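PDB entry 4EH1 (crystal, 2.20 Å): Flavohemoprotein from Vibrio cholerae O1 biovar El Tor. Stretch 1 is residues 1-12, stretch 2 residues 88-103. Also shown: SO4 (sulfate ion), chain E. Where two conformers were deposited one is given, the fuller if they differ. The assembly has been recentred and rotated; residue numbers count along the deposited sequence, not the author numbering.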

# COMPACT_ATOMS: atom_id res chain seq x y z
N ARG A 1 -13.39 -27.76 6.18
CA ARG A 1 -14.08 -26.67 5.48
C ARG A 1 -13.21 -25.42 5.30
O ARG A 1 -12.30 -25.18 6.09
N ASP A 2 -13.47 -24.66 4.22
CA ASP A 2 -13.20 -23.21 4.16
C ASP A 2 -14.48 -22.42 3.82
O ASP A 2 -15.38 -22.92 3.13
N GLY A 3 -14.54 -21.17 4.31
CA GLY A 3 -15.65 -20.26 4.06
C GLY A 3 -15.87 -19.84 2.61
O GLY A 3 -16.76 -20.43 1.98
N ARG A 4 -15.10 -18.87 2.09
CA ARG A 4 -15.34 -18.29 0.75
C ARG A 4 -14.15 -17.54 0.12
O ARG A 4 -13.39 -16.88 0.80
N THR A 5 -13.99 -17.63 -1.20
CA THR A 5 -12.83 -17.05 -1.86
C THR A 5 -13.00 -15.55 -2.15
O THR A 5 -13.97 -15.15 -2.74
N PHE A 6 -12.05 -14.73 -1.70
CA PHE A 6 -12.08 -13.31 -2.01
C PHE A 6 -10.85 -12.93 -2.78
O PHE A 6 -9.86 -13.66 -2.77
N VAL A 7 -10.89 -11.78 -3.42
CA VAL A 7 -9.77 -11.26 -4.19
C VAL A 7 -9.37 -9.90 -3.63
O VAL A 7 -10.22 -9.06 -3.31
N VAL A 8 -8.06 -9.69 -3.49
CA VAL A 8 -7.53 -8.41 -3.06
C VAL A 8 -7.72 -7.42 -4.21
O VAL A 8 -7.13 -7.57 -5.29
N ARG A 9 -8.55 -6.40 -3.99
CA ARG A 9 -8.71 -5.31 -4.97
C ARG A 9 -7.68 -4.19 -4.73
O ARG A 9 -7.25 -3.52 -5.66
N GLU A 10 -7.29 -4.02 -3.46
CA GLU A 10 -6.44 -2.90 -3.06
C GLU A 10 -5.58 -3.32 -1.90
O GLU A 10 -6.06 -4.04 -1.02
N LYS A 11 -4.35 -2.81 -1.87
CA LYS A 11 -3.37 -3.07 -0.82
C LYS A 11 -2.69 -1.74 -0.48
O LYS A 11 -1.78 -1.31 -1.16
N GLN A 12 -3.17 -1.08 0.56
CA GLN A 12 -2.68 0.25 0.91
C GLN A 12 -1.86 0.20 2.19
O GLN A 12 -2.24 -0.45 3.17
N TYR A 88 2.87 -13.31 5.72
CA TYR A 88 2.48 -13.90 4.46
C TYR A 88 1.64 -12.94 3.63
O TYR A 88 1.86 -12.79 2.45
N LEU A 89 0.67 -12.31 4.29
CA LEU A 89 -0.21 -11.32 3.69
C LEU A 89 0.56 -10.12 3.15
O LEU A 89 0.38 -9.76 1.97
N HIS A 90 1.36 -9.49 4.02
CA HIS A 90 2.23 -8.39 3.64
C HIS A 90 3.16 -8.76 2.46
O HIS A 90 3.21 -8.05 1.46
N ASN A 91 3.86 -9.88 2.56
CA ASN A 91 4.90 -10.19 1.58
C ASN A 91 4.46 -10.91 0.32
O ASN A 91 5.09 -10.76 -0.70
N ASN A 92 3.40 -11.71 0.40
CA ASN A 92 3.11 -12.64 -0.69
C ASN A 92 1.76 -12.41 -1.35
O ASN A 92 1.57 -12.76 -2.49
N VAL A 93 0.81 -11.86 -0.61
CA VAL A 93 -0.52 -11.73 -1.16
C VAL A 93 -0.69 -10.38 -1.88
O VAL A 93 -0.90 -9.35 -1.23
N LYS A 94 -0.60 -10.39 -3.21
CA LYS A 94 -0.67 -9.17 -4.01
C LYS A 94 -2.09 -8.79 -4.42
O LYS A 94 -3.01 -9.60 -4.36
N VAL A 95 -2.25 -7.53 -4.87
CA VAL A 95 -3.44 -7.13 -5.60
C VAL A 95 -3.68 -8.11 -6.75
O VAL A 95 -2.78 -8.36 -7.56
N GLY A 96 -4.89 -8.67 -6.80
CA GLY A 96 -5.23 -9.66 -7.81
C GLY A 96 -5.10 -11.06 -7.25
O GLY A 96 -5.65 -11.99 -7.80
N ASP A 97 -4.38 -11.22 -6.14
CA ASP A 97 -4.24 -12.57 -5.57
C ASP A 97 -5.48 -12.87 -4.77
O ASP A 97 -6.25 -11.96 -4.47
N SER A 98 -5.69 -14.13 -4.43
CA SER A 98 -6.88 -14.49 -3.66
C SER A 98 -6.59 -15.15 -2.30
O SER A 98 -5.51 -15.70 -2.07
N VAL A 99 -7.57 -15.07 -1.40
CA VAL A 99 -7.47 -15.67 -0.08
C VAL A 99 -8.79 -16.27 0.27
O VAL A 99 -9.76 -16.01 -0.39
N LYS A 100 -8.83 -17.07 1.33
CA LYS A 100 -10.07 -17.65 1.78
C LYS A 100 -10.52 -16.89 3.01
O LYS A 100 -9.72 -16.66 3.93
N LEU A 101 -11.79 -16.52 3.03
CA LEU A 101 -12.31 -15.59 4.02
C LEU A 101 -13.56 -16.12 4.72
O LEU A 101 -14.49 -16.59 4.07
N TYR A 102 -13.60 -15.97 6.04
CA TYR A 102 -14.71 -16.45 6.84
C TYR A 102 -15.54 -15.27 7.27
O TYR A 102 -15.01 -14.20 7.44
N ALA A 103 -16.82 -15.52 7.45
CA ALA A 103 -17.86 -14.50 7.59
C ALA A 103 -17.71 -13.73 8.88
O ALA A 103 -17.16 -14.22 9.83

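Strand 4-12 runs antiparallel to strand 98-103, and the contact is anchored by three residues of the first stretch, K11, V8 and F6, which have the largest areas covered by the second.

K11 points toward the other stretch with every chi angle t, so its methylenes form a fully extended rod. That length carries the ammonium to the carbonyls of L89 and H90 in the helix and of V93 in the loop beyond. K11 NZ donates to L89 O (3.2 Å), H90 O (2.7 Å) and V93 O (3.0 Å). Three backbone carbonyl oxygens thus suit a buried ammonium, while the aliphatic base of its chain packs on V95, with K11 CB 3.9 Å from V95 CG2.

V8 also points toward the second stretch, in the t rotamer. V8 CG2 meets V93 CG1 at 3.6 Å, and V8 CG1 lies 4.4 Å from V95 CG2. A compact branched side chain fits this pocket, whose backbone is fixed by V8 N to D97 O (3.1 Å) and G96 N to V8 O (2.9 Å). The latter bond sits on the type II turn K94-D97; G96 has positive phi, where a CB would jam against the preceding carbonyl. D97 braces the same turn, its OD2 accepting from K94 N (2.8 Å) and forming a salt bridge with K94 NZ (2.7 Å).

F6 (chi1 -83°, m) shares a sheet face with V99, L101 and R4. F6 CD1 is 3.6 Å from L101 CB, and L101 CD1 lies over the face of the ring, 4.0 Å from its centroid, a CH-pi contact that suits a flat aromatic beside a branched aliphatic. The end of R4 leads away from this contact.

The other face carries T5, V7, S98 and K100. K100 NZ donates to T5 OG1 across a very short 2.5 Å, suiting a polar pair on a partly exposed surface, and V7 CG1 rests 3.8 Å from G96 O.

At the poorly ordered N-terminus, the Y102 ring (chi1 -71°, m) covers G3, whose CA lies over its face, 4.2 Å from the centroid. Without a side chain G3 can sit this close; a CB would clash with L101 O and with the sulfate O4. D2 OD1 approaches K100 CB at 3.0 Å. The sulfate, probably from the crystallisation liquor, accepts at O1 from R1 NE and R1 NH1 (both 2.6 Å), and A103 N bonds weakly to its O4 (3.2 Å), so the ion links the two stretches.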

# COMPACT_ATOMS: atom_id res chain seq x y z
CB ARG A 1 -15.34 -26.27 6.25
CG ARG A 1 -16.09 -25.06 5.67
CD ARG A 1 -16.46 -24.08 6.78
NE ARG A 1 -17.34 -22.99 6.37
CZ ARG A 1 -18.52 -23.15 5.78
NH1 ARG A 1 -19.25 -22.08 5.50
NH2 ARG A 1 -18.99 -24.36 5.47
CB ASP A 2 -12.12 -22.85 3.14
CG ASP A 2 -12.17 -21.36 2.75
OD1 ASP A 2 -11.98 -20.51 3.65
OD2 ASP A 2 -12.43 -21.01 1.57
CB ARG A 4 -16.57 -17.37 0.79
CG ARG A 4 -17.11 -16.88 -0.58
CD ARG A 4 -17.84 -15.56 -0.36
NE ARG A 4 -18.57 -15.01 -1.50
CZ ARG A 4 -19.48 -14.05 -1.37
NH1 ARG A 4 -19.74 -13.58 -0.16
NH2 ARG A 4 -20.14 -13.56 -2.42
CB THR A 5 -12.53 -17.77 -3.19
OG1 THR A 5 -12.15 -19.12 -2.91
CG2 THR A 5 -11.40 -17.05 -3.94
CB PHE A 6 -12.16 -12.47 -0.73
CG PHE A 6 -13.55 -12.32 -0.18
CD1 PHE A 6 -14.27 -13.44 0.24
CD2 PHE A 6 -14.12 -11.06 -0.07
CE1 PHE A 6 -15.53 -13.31 0.75
CE2 PHE A 6 -15.40 -10.91 0.45
CZ PHE A 6 -16.12 -12.05 0.85
CB VAL A 7 -10.15 -11.15 -5.68
CG1 VAL A 7 -8.98 -10.65 -6.53
CG2 VAL A 7 -10.63 -12.50 -6.16
CB VAL A 8 -6.02 -8.52 -2.75
CG1 VAL A 8 -5.47 -7.16 -2.32
CG2 VAL A 8 -5.75 -9.60 -1.71
CB ARG A 9 -10.12 -4.73 -4.87
CG ARG A 9 -10.47 -3.80 -6.03
CD ARG A 9 -11.92 -3.27 -5.98
NE ARG A 9 -12.14 -2.31 -4.90
CZ ARG A 9 -11.79 -1.02 -4.95
NH1 ARG A 9 -11.20 -0.54 -6.04
NH2 ARG A 9 -12.03 -0.22 -3.91
CB GLU A 10 -7.29 -1.75 -2.55
CG GLU A 10 -7.00 -0.48 -3.21
CD GLU A 10 -8.03 -0.20 -4.26
OE1 GLU A 10 -9.18 0.10 -3.87
OE2 GLU A 10 -7.69 -0.30 -5.45
CB LYS A 11 -2.34 -4.08 -1.33
CG LYS A 11 -1.56 -4.77 -0.23
CD LYS A 11 -0.66 -5.89 -0.77
CE LYS A 11 0.23 -6.43 0.36
NZ LYS A 11 1.13 -7.48 -0.12
CB GLN A 12 -3.84 1.24 1.10
CG GLN A 12 -4.62 1.56 -0.18
CD GLN A 12 -4.00 2.69 -1.00
OE1 GLN A 12 -3.56 3.72 -0.48
NE2 GLN A 12 -3.97 2.48 -2.31
CB TYR A 88 1.71 -15.17 4.69
CG TYR A 88 1.34 -15.84 3.39
CD1 TYR A 88 2.30 -16.50 2.64
CD2 TYR A 88 0.04 -15.79 2.91
CE1 TYR A 88 1.99 -17.11 1.45
CE2 TYR A 88 -0.30 -16.41 1.70
CZ TYR A 88 0.69 -17.07 0.99
OH TYR A 88 0.37 -17.69 -0.19
CB LEU A 89 -1.25 -10.85 4.70
CG LEU A 89 -2.29 -11.91 5.06
CD1 LEU A 89 -3.23 -11.38 6.12
CD2 LEU A 89 -3.05 -12.37 3.80
CB HIS A 90 3.09 -7.90 4.83
CG HIS A 90 2.38 -6.96 5.75
ND1 HIS A 90 2.76 -5.64 5.89
CD2 HIS A 90 1.31 -7.13 6.57
CE1 HIS A 90 1.96 -5.03 6.75
NE2 HIS A 90 1.07 -5.91 7.18
CB ASN A 91 6.04 -10.99 2.22
CG ASN A 91 6.75 -10.21 3.32
OD1 ASN A 91 6.80 -8.99 3.27
ND2 ASN A 91 7.28 -10.91 4.31
CB ASN A 92 3.11 -14.09 -0.17
CG ASN A 92 4.48 -14.54 0.30
OD1 ASN A 92 5.15 -15.35 -0.35
ND2 ASN A 92 4.90 -14.03 1.44
CB VAL A 93 -1.58 -11.91 -0.07
CG1 VAL A 93 -2.99 -11.71 -0.66
CG2 VAL A 93 -1.41 -13.30 0.59
CB LYS A 94 0.14 -9.35 -5.31
CG LYS A 94 1.51 -9.97 -5.11
CD LYS A 94 2.36 -9.91 -6.38
CE LYS A 94 1.79 -10.84 -7.45
NZ LYS A 94 1.29 -12.15 -6.88
CB VAL A 95 -3.31 -5.71 -6.18
CG1 VAL A 95 -4.53 -5.37 -7.05
CG2 VAL A 95 -3.16 -4.67 -5.06
CB ASP A 97 -2.98 -12.70 -4.71
CG ASP A 97 -1.69 -12.75 -5.55
OD1 ASP A 97 -1.80 -12.96 -6.78
OD2 ASP A 97 -0.57 -12.59 -4.97
CB SER A 98 -7.79 -15.36 -4.50
OG SER A 98 -7.19 -16.62 -4.68
CB VAL A 99 -7.16 -14.63 1.03
CG1 VAL A 99 -5.85 -13.91 0.76
CG2 VAL A 99 -8.31 -13.65 1.17
CB LYS A 100 -9.87 -19.11 2.11
CG LYS A 100 -9.18 -19.88 1.01
CD LYS A 100 -10.05 -20.00 -0.23
CE LYS A 100 -9.20 -20.14 -1.48
NZ LYS A 100 -10.04 -20.40 -2.69
CB LEU A 101 -12.67 -14.27 3.33
CG LEU A 101 -13.14 -13.14 4.25
CD1 LEU A 101 -12.66 -11.80 3.73
CD2 LEU A 101 -14.68 -13.15 4.37
CB TYR A 102 -14.22 -17.20 8.07
CG TYR A 102 -13.61 -18.51 7.71
CD1 TYR A 102 -12.28 -18.58 7.29
CD2 TYR A 102 -14.36 -19.68 7.76
CE1 TYR A 102 -11.70 -19.81 6.94
CE2 TYR A 102 -13.79 -20.91 7.42
CZ TYR A 102 -12.46 -20.96 7.01
OH TYR A 102 -11.88 -22.17 6.68
CB ALA A 103 -19.22 -15.20 7.58
S SO4 E . -18.08 -19.07 6.52
O1 SO4 E . -17.62 -20.46 6.62
O2 SO4 E . -19.27 -19.00 5.70
O3 SO4 E . -18.38 -18.53 7.85
O4 SO4 E . -17.10 -18.23 5.86